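PDB 3ESI: ApeI dehydratase-like domain-containing protein from Pectobacterium atrosepticum, which is of unknown function but, as a hotdog-fold member of the ApeI-like dehydratase family, probably acts on acyl thioesters in fatty-acid-type metabolism. Local coordinates for residues Thr17-Glu21 / Thr58-Gln62; Val20-Val26 / Gly81-Val87; Met1-Glu5 / Asp29-Phe33. All coordinates share one frame; numbering follows the deposited sequence.

Contact 1: residues Thr17-Glu21 / Thr58-Gln62; sequences TSQVE and TVLAQ
Leu60, which follows Val59 at the C-terminal side of helix 45-59, packs against strand 17-25 and touches Ser18 and Val20, two residues that alternate along the strand and turn the same way. Its side chain can be followed outward. CB stands back from the strand, its approach to CB of Ser18 being about 4.6 Å. With CG beside the backbone N and opposite the carbonyl carbon (chi1 -60°), the chain is led toward the strand, and at CG it divides. The CD2 branch goes to Ser18 and stops 3.6 Å from its CB, so the serine contributes its methylene carbon to the apolar surface. The same methyl lies more loosely against the start of the next residue, with Leu60 CD2 4.3 Å from Gln19 N. The CD1 branch turns to the other neighbour, resting 4.1 Å from CG1 of Val20 and at the same range from the carbonyl O of Ser18. In a hotdog fold a long helix is wrapped by a curved antiparallel sheet, and here the C-terminal end of that helix meets the sheet. Val59, on the last turn, adds a second point of contact: its CG1 lies 4.0 Å from CG2 of Val20, the two valines crossing at about a right angle. Val20 serves both partners because its methyls are split, CG1 between the backbone N and the carbonyl carbon (chi1 66°) and facing Leu60, CG2 facing Val59. No hydrogen bond joins the segments, and the contact is made by aliphatic carbon. The CB of Gln19 leaves the strand away from the helix segment, and its side chain packs on Ile89 and Thr14, while Val11 touches both Val59 and Leu60.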
loop_
_atom_site.group_PDB
_atom_site.type_symbol
_atom_site.label_atom_id
_atom_site.label_comp_id
_atom_site.label_asym_id
_atom_site.label_seq_id
_atom_site.Cartn_x
_atom_site.Cartn_y
_atom_site.Cartn_z
ATOM N N THR A 17 -29.225 -10.038 19.677
ATOM C CA THR A 17 -28.525 -9.831 18.409
ATOM C C THR A 17 -29.432 -9.439 17.249
ATOM O O THR A 17 -30.456 -10.075 17.014
ATOM C CB THR A 17 -27.757 -11.098 17.964
ATOM O OG1 THR A 17 -28.694 -12.096 17.543
ATOM C CG2 THR A 17 -26.917 -11.650 19.099
ATOM N N SER A 18 -29.036 -8.389 16.531
ATOM C CA SER A 18 -29.761 -7.906 15.360
ATOM C C SER A 18 -28.964 -8.303 14.122
ATOM O O SER A 18 -27.757 -8.521 14.199
ATOM C CB SER A 18 -29.901 -6.390 15.398
ATOM O OG SER A 18 -30.789 -5.993 16.415
ATOM N N GLN A 19 -29.633 -8.400 12.981
ATOM C CA GLN A 19 -28.952 -8.781 11.753
ATOM C C GLN A 19 -29.517 -8.063 10.539
ATOM O O GLN A 19 -30.713 -7.777 10.458
ATOM C CB GLN A 19 -29.049 -10.297 11.529
ATOM C CG GLN A 19 -28.413 -11.118 12.637
ATOM C CD GLN A 19 -29.161 -12.424 12.931
ATOM O OE1 GLN A 19 -29.017 -13.418 12.211
ATOM N NE2 GLN A 19 -29.970 -12.418 13.998
ATOM N N VAL A 20 -28.633 -7.758 9.602
ATOM C CA VAL A 20 -29.020 -7.110 8.366
ATOM C C VAL A 20 -28.100 -7.680 7.299
ATOM O O VAL A 20 -26.896 -7.841 7.518
ATOM C CB VAL A 20 -28.869 -5.569 8.434
ATOM C CG1 VAL A 20 -27.401 -5.173 8.566
ATOM C CG2 VAL A 20 -29.490 -4.946 7.194
ATOM N N GLU A 21 -28.680 -8.023 6.161
ATOM C CA GLU A 21 -27.909 -8.573 5.071
ATOM C C GLU A 21 -28.024 -7.646 3.885
ATOM O O GLU A 21 -29.126 -7.258 3.503
ATOM C CB GLU A 21 -28.434 -9.950 4.693
ATOM C CG GLU A 21 -27.621 -10.605 3.603
ATOM C CD GLU A 21 -28.031 -12.037 3.360
ATOM O OE1 GLU A 21 -28.368 -12.727 4.351
ATOM O OE2 GLU A 21 -27.997 -12.476 2.191
ATOM N N THR A 58 -26.207 2.912 11.023
ATOM C CA THR A 58 -27.390 3.576 10.489
ATOM C C THR A 58 -28.577 2.612 10.508
ATOM O O THR A 58 -29.728 3.032 10.399
ATOM C CB THR A 58 -27.170 4.072 9.043
ATOM O OG1 THR A 58 -26.793 2.971 8.213
ATOM C CG2 THR A 58 -26.085 5.144 9.004
ATOM N N VAL A 59 -28.288 1.323 10.678
ATOM C CA VAL A 59 -29.328 0.300 10.677
ATOM C C VAL A 59 -29.436 -0.571 11.938
ATOM O O VAL A 59 -30.503 -1.112 12.219
ATOM C CB VAL A 59 -29.160 -0.632 9.443
ATOM C CG1 VAL A 59 -30.236 -1.695 9.431
ATOM C CG2 VAL A 59 -29.217 0.182 8.161
ATOM N N LEU A 60 -28.358 -0.723 12.700
ATOM C CA LEU A 60 -28.435 -1.556 13.891
ATOM C C LEU A 60 -28.145 -0.844 15.209
ATOM O O LEU A 60 -28.925 -0.944 16.152
ATOM C CB LEU A 60 -27.509 -2.766 13.744
ATOM C CG LEU A 60 -27.809 -3.690 12.560
ATOM C CD1 LEU A 60 -26.856 -4.880 12.582
ATOM C CD2 LEU A 60 -29.258 -4.167 12.624
ATOM N N ALA A 61 -27.027 -0.128 15.276
ATOM C CA ALA A 61 -26.638 0.571 16.494
ATOM C C ALA A 61 -26.565 2.068 16.262
ATOM O O ALA A 61 -25.488 2.657 16.268
ATOM C CB ALA A 61 -25.297 0.048 16.968
ATOM N N GLN A 62 -27.729 2.677 16.076
ATOM C CA GLN A 62 -27.831 4.104 15.809
ATOM C C GLN A 62 -27.063 5.032 16.757
ATOM O O GLN A 62 -26.428 6.002 16.316
ATOM C CB GLN A 62 -29.308 4.517 15.762
ATOM C CG GLN A 62 -30.041 4.108 14.475
ATOM C CD GLN A 62 -30.220 2.600 14.322
ATOM O OE1 GLN A 62 -30.646 2.127 13.266
ATOM N NE2 GLN A 62 -29.908 1.840 15.377
#

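Contact 2: residues Val20-Val26 / Gly81-Val87; sequences VELMLQV and GKTLRLV
Leu22 and Leu24 pair with Leu86 and Leu84 as antiparallel hydrogen-bonded pairs, each exchanging two nearly straight backbone bonds: Leu22 N to Leu86 O and Leu86 N to Leu22 O are both 2.8 Å, Leu24 N to Leu84 O and Leu84 N to Leu24 O both 2.7 Å. Their side chains share the close-packed face of the sheet. There CD1 of Leu24 slants across to CB of Leu86 at 4.0 Å, and CG2 of Val26 meets CD1 of Leu84 at 3.7 Å. Val26 prolongs the pairing past the regular strand: its N binds Lys82 O and its O receives Gly81 N.

The other face, with Glu21, Met23, Gln25, Thr83, Arg85 and Val87, is partly exposed and held by polar ends. The extended Glu21 chain brings OE2 to 2.7 Å from Arg85 NH1 in a salt bridge. Carboxylate and guanidinium planes stand 75° apart, and OE2 lies 30° out of the guanidinium plane; NH2 of Arg85 goes instead to Glu109. Gln25 bends at chi2 (69°), folding its amide back over the neighbouring strand. OE1 accepts Thr83 OG1 at 2.7 Å in the amide plane, while NE2 makes a weak bond to Gly81 O. The OG1 bond, helped by the weak one, probably sets the rotation of the amide.

In this hotdog sheet strand 17-25 lies between strands 4-8 and 83-91, strand 96-105 follows beyond, and Tyr55 of helix 45-59 covers Leu22, Leu24 and Leu86.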
loop_
_atom_site.group_PDB
_atom_site.type_symbol
_atom_site.label_atom_id
_atom_site.label_comp_id
_atom_site.label_asym_id
_atom_site.label_seq_id
_atom_site.Cartn_x
_atom_site.Cartn_y
_atom_site.Cartn_z
ATOM N N VAL A 20 -28.633 -7.758 9.602
ATOM C CA VAL A 20 -29.020 -7.110 8.366
ATOM C C VAL A 20 -28.100 -7.680 7.299
ATOM O O VAL A 20 -26.896 -7.841 7.518
ATOM C CB VAL A 20 -28.869 -5.569 8.434
ATOM C CG1 VAL A 20 -27.401 -5.173 8.566
ATOM C CG2 VAL A 20 -29.490 -4.946 7.194
ATOM N N GLU A 21 -28.680 -8.023 6.161
ATOM C CA GLU A 21 -27.909 -8.573 5.071
ATOM C C GLU A 21 -28.024 -7.646 3.885
ATOM O O GLU A 21 -29.126 -7.258 3.503
ATOM C CB GLU A 21 -28.434 -9.950 4.693
ATOM C CG GLU A 21 -27.621 -10.605 3.603
ATOM C CD GLU A 21 -28.031 -12.037 3.360
ATOM O OE1 GLU A 21 -28.368 -12.727 4.351
ATOM O OE2 GLU A 21 -27.997 -12.476 2.191
ATOM N N LEU A 22 -26.890 -7.270 3.317
ATOM C CA LEU A 22 -26.911 -6.397 2.159
ATOM C C LEU A 22 -26.232 -7.042 0.978
ATOM O O LEU A 22 -25.337 -7.868 1.135
ATOM C CB LEU A 22 -26.207 -5.072 2.449
ATOM C CG LEU A 22 -26.904 -4.089 3.380
ATOM C CD1 LEU A 22 -26.907 -4.630 4.798
ATOM C CD2 LEU A 22 -26.178 -2.765 3.329
ATOM N N MET A 23 -26.684 -6.688 -0.216
ATOM C CA MET A 23 -26.042 -7.181 -1.422
ATOM C C MET A 23 -25.461 -5.876 -1.931
ATOM O O MET A 23 -26.187 -4.894 -2.094
ATOM C CB MET A 23 -27.058 -7.763 -2.410
ATOM C CG MET A 23 -26.410 -8.434 -3.620
ATOM S SD MET A 23 -27.552 -9.402 -4.654
ATOM C CE MET A 23 -27.577 -10.986 -3.671
ATOM N N LEU A 24 -24.150 -5.848 -2.134
ATOM C CA LEU A 24 -23.477 -4.628 -2.583
ATOM C C LEU A 24 -22.676 -4.852 -3.861
ATOM O O LEU A 24 -22.223 -5.966 -4.153
ATOM C CB LEU A 24 -22.532 -4.117 -1.483
ATOM C CG LEU A 24 -23.074 -4.147 -0.055
ATOM C CD1 LEU A 24 -21.965 -3.821 0.921
ATOM C CD2 LEU A 24 -24.207 -3.178 0.091
ATOM N N GLN A 25 -22.512 -3.790 -4.631
ATOM C CA GLN A 25 -21.749 -3.890 -5.862
ATOM C C GLN A 25 -20.553 -2.972 -5.721
ATOM O O GLN A 25 -20.702 -1.791 -5.372
ATOM C CB GLN A 25 -22.611 -3.479 -7.062
ATOM C CG GLN A 25 -21.885 -3.466 -8.412
ATOM C CD GLN A 25 -21.490 -4.857 -8.919
ATOM O OE1 GLN A 25 -22.024 -5.884 -8.469
ATOM N NE2 GLN A 25 -20.560 -4.893 -9.884
ATOM N N VAL A 26 -19.370 -3.531 -5.958
ATOM C CA VAL A 26 -18.137 -2.772 -5.872
ATOM C C VAL A 26 -17.914 -2.086 -7.214
ATOM O O VAL A 26 -17.415 -2.680 -8.164
ATOM C CB VAL A 26 -16.952 -3.690 -5.550
ATOM C CG1 VAL A 26 -15.655 -2.896 -5.564
ATOM C CG2 VAL A 26 -17.180 -4.340 -4.206
ATOM N N GLY A 81 -15.830 -4.242 -9.543
ATOM C CA GLY A 81 -16.893 -4.902 -10.292
ATOM C C GLY A 81 -17.492 -6.154 -9.664
ATOM O O GLY A 81 -18.320 -6.802 -10.292
ATOM N N LYS A 82 -17.098 -6.503 -8.438
ATOM C CA LYS A 82 -17.631 -7.706 -7.789
ATOM C C LYS A 82 -18.910 -7.454 -7.024
ATOM O O LYS A 82 -19.170 -6.339 -6.575
ATOM C CB LYS A 82 -16.609 -8.305 -6.824
ATOM C CG LYS A 82 -15.376 -8.864 -7.491
ATOM C CD LYS A 82 -15.730 -9.952 -8.478
ATOM C CE LYS A 82 -14.492 -10.458 -9.202
ATOM N NZ LYS A 82 -14.831 -11.515 -10.185
ATOM N N THR A 83 -19.710 -8.506 -6.880
ATOM C CA THR A 83 -20.968 -8.425 -6.137
ATOM C C THR A 83 -20.701 -9.068 -4.779
ATOM O O THR A 83 -20.138 -10.164 -4.705
ATOM C CB THR A 83 -22.098 -9.166 -6.881
ATOM O OG1 THR A 83 -22.309 -8.530 -8.147
ATOM C CG2 THR A 83 -23.397 -9.127 -6.087
ATOM N N LEU A 84 -21.090 -8.379 -3.711
ATOM C CA LEU A 84 -20.836 -8.874 -2.359
ATOM C C LEU A 84 -22.053 -9.003 -1.463
ATOM O O LEU A 84 -23.008 -8.228 -1.560
ATOM C CB LEU A 84 -19.857 -7.947 -1.628
ATOM C CG LEU A 84 -18.522 -7.527 -2.244
ATOM C CD1 LEU A 84 -17.832 -6.505 -1.316
ATOM C CD2 LEU A 84 -17.639 -8.755 -2.454
ATOM N N ARG A 85 -22.005 -9.989 -0.578
ATOM C CA ARG A 85 -23.052 -10.154 0.415
ATOM C C ARG A 85 -22.373 -9.676 1.713
ATOM O O ARG A 85 -21.256 -10.084 2.032
ATOM C CB ARG A 85 -23.478 -11.624 0.569
ATOM C CG ARG A 85 -24.721 -11.786 1.451
ATOM C CD ARG A 85 -24.859 -13.188 2.044
ATOM N NE ARG A 85 -24.886 -14.254 1.044
ATOM C CZ ARG A 85 -25.829 -14.408 0.111
ATOM N NH1 ARG A 85 -26.853 -13.562 0.024
ATOM N NH2 ARG A 85 -25.744 -15.419 -0.743
ATOM N N LEU A 86 -23.031 -8.782 2.432
ATOM C CA LEU A 86 -22.506 -8.273 3.681
ATOM C C LEU A 86 -23.477 -8.631 4.797
ATOM O O LEU A 86 -24.637 -8.221 4.774
ATOM C CB LEU A 86 -22.351 -6.749 3.626
ATOM C CG LEU A 86 -21.965 -6.143 4.986
ATOM C CD1 LEU A 86 -20.607 -6.692 5.394
ATOM C CD2 LEU A 86 -21.912 -4.610 4.926
ATOM N N VAL A 87 -23.007 -9.409 5.763
ATOM C CA VAL A 87 -23.835 -9.786 6.906
ATOM C C VAL A 87 -23.286 -9.106 8.166
ATOM O O VAL A 87 -22.102 -9.250 8.493
ATOM C CB VAL A 87 -23.834 -11.331 7.135
ATOM C CG1 VAL A 87 -24.706 -11.682 8.332
ATOM C CG2 VAL A 87 -24.343 -12.056 5.896
#

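Contact 3: residues Met1-Glu5 / Asp29-Phe33; sequences MLPVE and DLFWF
Met1 folds its side chain over the indole of Trp32 while its own carbonyl meets the edge of the same ring. CB starts out pointing from the partner segment, and the bends at chi2 (-57°) and chi3 (-87°) bring sulfur and methyl back toward the ring. SD then sits 3.7 Å above the indole plane, displaced toward the rim, in a Met-aromatic contact, and CE lies above the plane just beyond the CZ2 corner, 3.3 Å from Trp32 CZ2. In the ring plane, Trp32 NE1 donates to Met1 O at 3.0 Å in a nearly straight bond that uses a lone pair of the oxygen. Trp51 NE1 of helix 45-59 donates to this oxygen as well, so two indoles grip one carbonyl at the N-terminus. The loop that carries Trp32 joins strand 17-25 to the central helix of the hotdog fold, and its short 3-10 turn includes a bond from Phe33 N to Leu30 O. This part of the fold faces a second subunit: Phe66 of that chain meets Phe31 edge to face, and its Asp50 packs against Met1. Phe31 presents its edge to the sulfur of Met1 as well, SD lying 4.0 Å from Phe31 CB and near the ring plane. Elsewhere in the contact, CD2 of Leu30 reaches Leu2 O at 3.2 Å and approaches the terminal N of Met1 at 3.8 Å.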
loop_
_atom_site.group_PDB
_atom_site.type_symbol
_atom_site.label_atom_id
_atom_site.label_comp_id
_atom_site.label_asym_id
_atom_site.label_seq_id
_atom_site.Cartn_x
_atom_site.Cartn_y
_atom_site.Cartn_z
ATOM N N MET A 1 -16.784 6.633 -3.423
ATOM C CA MET A 1 -16.362 6.067 -2.088
ATOM C C MET A 1 -17.230 4.946 -1.502
ATOM O O MET A 1 -16.698 3.990 -0.923
ATOM C CB MET A 1 -16.212 7.194 -1.048
ATOM C CG MET A 1 -15.034 8.130 -1.318
ATOM S SD MET A 1 -13.426 7.295 -1.419
ATOM C CE MET A 1 -13.020 7.311 0.335
ATOM N N LEU A 2 -18.550 5.046 -1.636
ATOM C CA LEU A 2 -19.420 4.001 -1.103
ATOM C C LEU A 2 -19.811 2.975 -2.151
ATOM O O LEU A 2 -19.719 3.225 -3.347
ATOM C CB LEU A 2 -20.691 4.601 -0.500
ATOM C CG LEU A 2 -20.540 5.270 0.870
ATOM C CD1 LEU A 2 -21.905 5.721 1.350
ATOM C CD2 LEU A 2 -19.941 4.300 1.861
ATOM N N PRO A 3 -20.261 1.794 -1.710
ATOM C CA PRO A 3 -20.662 0.756 -2.658
ATOM C C PRO A 3 -22.088 0.995 -3.149
ATOM O O PRO A 3 -22.842 1.749 -2.536
ATOM C CB PRO A 3 -20.573 -0.512 -1.818
ATOM C CG PRO A 3 -21.072 -0.031 -0.477
ATOM C CD PRO A 3 -20.406 1.329 -0.316
ATOM N N VAL A 4 -22.455 0.362 -4.259
ATOM C CA VAL A 4 -23.818 0.480 -4.752
ATOM C C VAL A 4 -24.640 -0.552 -3.962
ATOM O O VAL A 4 -24.258 -1.720 -3.868
ATOM C CB VAL A 4 -23.899 0.193 -6.276
ATOM C CG1 VAL A 4 -25.328 -0.107 -6.673
ATOM C CG2 VAL A 4 -23.399 1.408 -7.063
ATOM N N GLU A 5 -25.746 -0.110 -3.369
ATOM C CA GLU A 5 -26.605 -0.995 -2.576
ATOM C C GLU A 5 -27.602 -1.716 -3.483
ATOM O O GLU A 5 -28.508 -1.107 -4.032
ATOM C CB GLU A 5 -27.353 -0.174 -1.512
ATOM C CG GLU A 5 -27.799 -0.963 -0.282
ATOM C CD GLU A 5 -28.471 -0.085 0.775
ATOM O OE1 GLU A 5 -27.927 1.000 1.071
ATOM O OE2 GLU A 5 -29.535 -0.479 1.315
ATOM N N ASP A 29 -15.625 2.434 -10.654
ATOM C CA ASP A 29 -15.295 3.854 -10.674
ATOM C C ASP A 29 -15.004 4.474 -9.316
ATOM O O ASP A 29 -14.856 5.692 -9.215
ATOM C CB ASP A 29 -16.411 4.651 -11.356
ATOM C CG ASP A 29 -16.636 4.218 -12.801
ATOM O OD1 ASP A 29 -15.633 4.080 -13.541
ATOM O OD2 ASP A 29 -17.812 4.021 -13.193
ATOM N N LEU A 30 -14.921 3.652 -8.276
ATOM C CA LEU A 30 -14.629 4.152 -6.937
ATOM C C LEU A 30 -13.190 4.657 -6.860
ATOM O O LEU A 30 -12.279 4.068 -7.447
ATOM C CB LEU A 30 -14.836 3.043 -5.905
ATOM C CG LEU A 30 -16.235 2.430 -5.906
ATOM C CD1 LEU A 30 -16.223 1.171 -5.065
ATOM C CD2 LEU A 30 -17.263 3.434 -5.408
ATOM N N PHE A 31 -12.985 5.743 -6.127
ATOM C CA PHE A 31 -11.650 6.323 -5.987
ATOM C C PHE A 31 -10.638 5.295 -5.488
ATOM O O PHE A 31 -9.429 5.432 -5.710
ATOM C CB PHE A 31 -11.689 7.534 -5.044
ATOM C CG PHE A 31 -12.416 8.718 -5.613
ATOM C CD1 PHE A 31 -12.157 9.148 -6.913
ATOM C CD2 PHE A 31 -13.351 9.408 -4.855
ATOM C CE1 PHE A 31 -12.821 10.257 -7.459
ATOM C CE2 PHE A 31 -14.021 10.516 -5.386
ATOM C CZ PHE A 31 -13.753 10.940 -6.696
ATOM N N TRP A 32 -11.146 4.264 -4.819
ATOM C CA TRP A 32 -10.312 3.191 -4.289
ATOM C C TRP A 32 -9.541 2.481 -5.397
ATOM O O TRP A 32 -8.519 1.843 -5.142
ATOM C CB TRP A 32 -11.180 2.148 -3.572
ATOM C CG TRP A 32 -12.032 2.707 -2.466
ATOM C CD1 TRP A 32 -13.382 2.927 -2.494
ATOM C CD2 TRP A 32 -11.587 3.116 -1.168
ATOM N NE1 TRP A 32 -13.801 3.446 -1.292
ATOM C CE2 TRP A 32 -12.719 3.574 -0.462
ATOM C CE3 TRP A 32 -10.339 3.136 -0.532
ATOM C CZ2 TRP A 32 -12.640 4.050 0.850
ATOM C CZ3 TRP A 32 -10.263 3.604 0.769
ATOM C CH2 TRP A 32 -11.409 4.057 1.444
ATOM N N PHE A 33 -10.033 2.586 -6.624
ATOM C CA PHE A 33 -9.406 1.904 -7.737
ATOM C C PHE A 33 -8.750 2.802 -8.772
ATOM O O PHE A 33 -8.256 2.315 -9.790
ATOM C CB PHE A 33 -10.436 1.027 -8.438
ATOM C CG PHE A 33 -11.189 0.112 -7.516
ATOM C CD1 PHE A 33 -10.514 -0.773 -6.690
ATOM C CD2 PHE A 33 -12.583 0.118 -7.498
ATOM C CE1 PHE A 33 -11.211 -1.643 -5.856
ATOM C CE2 PHE A 33 -13.293 -0.748 -6.668
ATOM C CZ PHE A 33 -12.604 -1.632 -5.843
#

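In the fold
All three contacts reach one antiparallel sheet, at neighbouring strands 4-8, 17-25 and 83-91. Contacts 1 and 2 share strand 17-25, with Val20 and Glu21 in both, and their centres are about 15 Å apart; contact 2 continues along the strand, pairing with strand 83-91. Contact 3 lies about 12 Å from contact 2, between centres, and touches it: Gln25 N probably donates a hydrogen bond to Val4 O, and Val26 packs on Phe33. Contacts 1 and 3, with centres about 22 Å apart, do not touch. Along the chain contact 3 begins first and its segments alternate with those of the others. Together they tie sheet, both helix-flanking loops and the subunit-facing N-terminus into one hotdog domain.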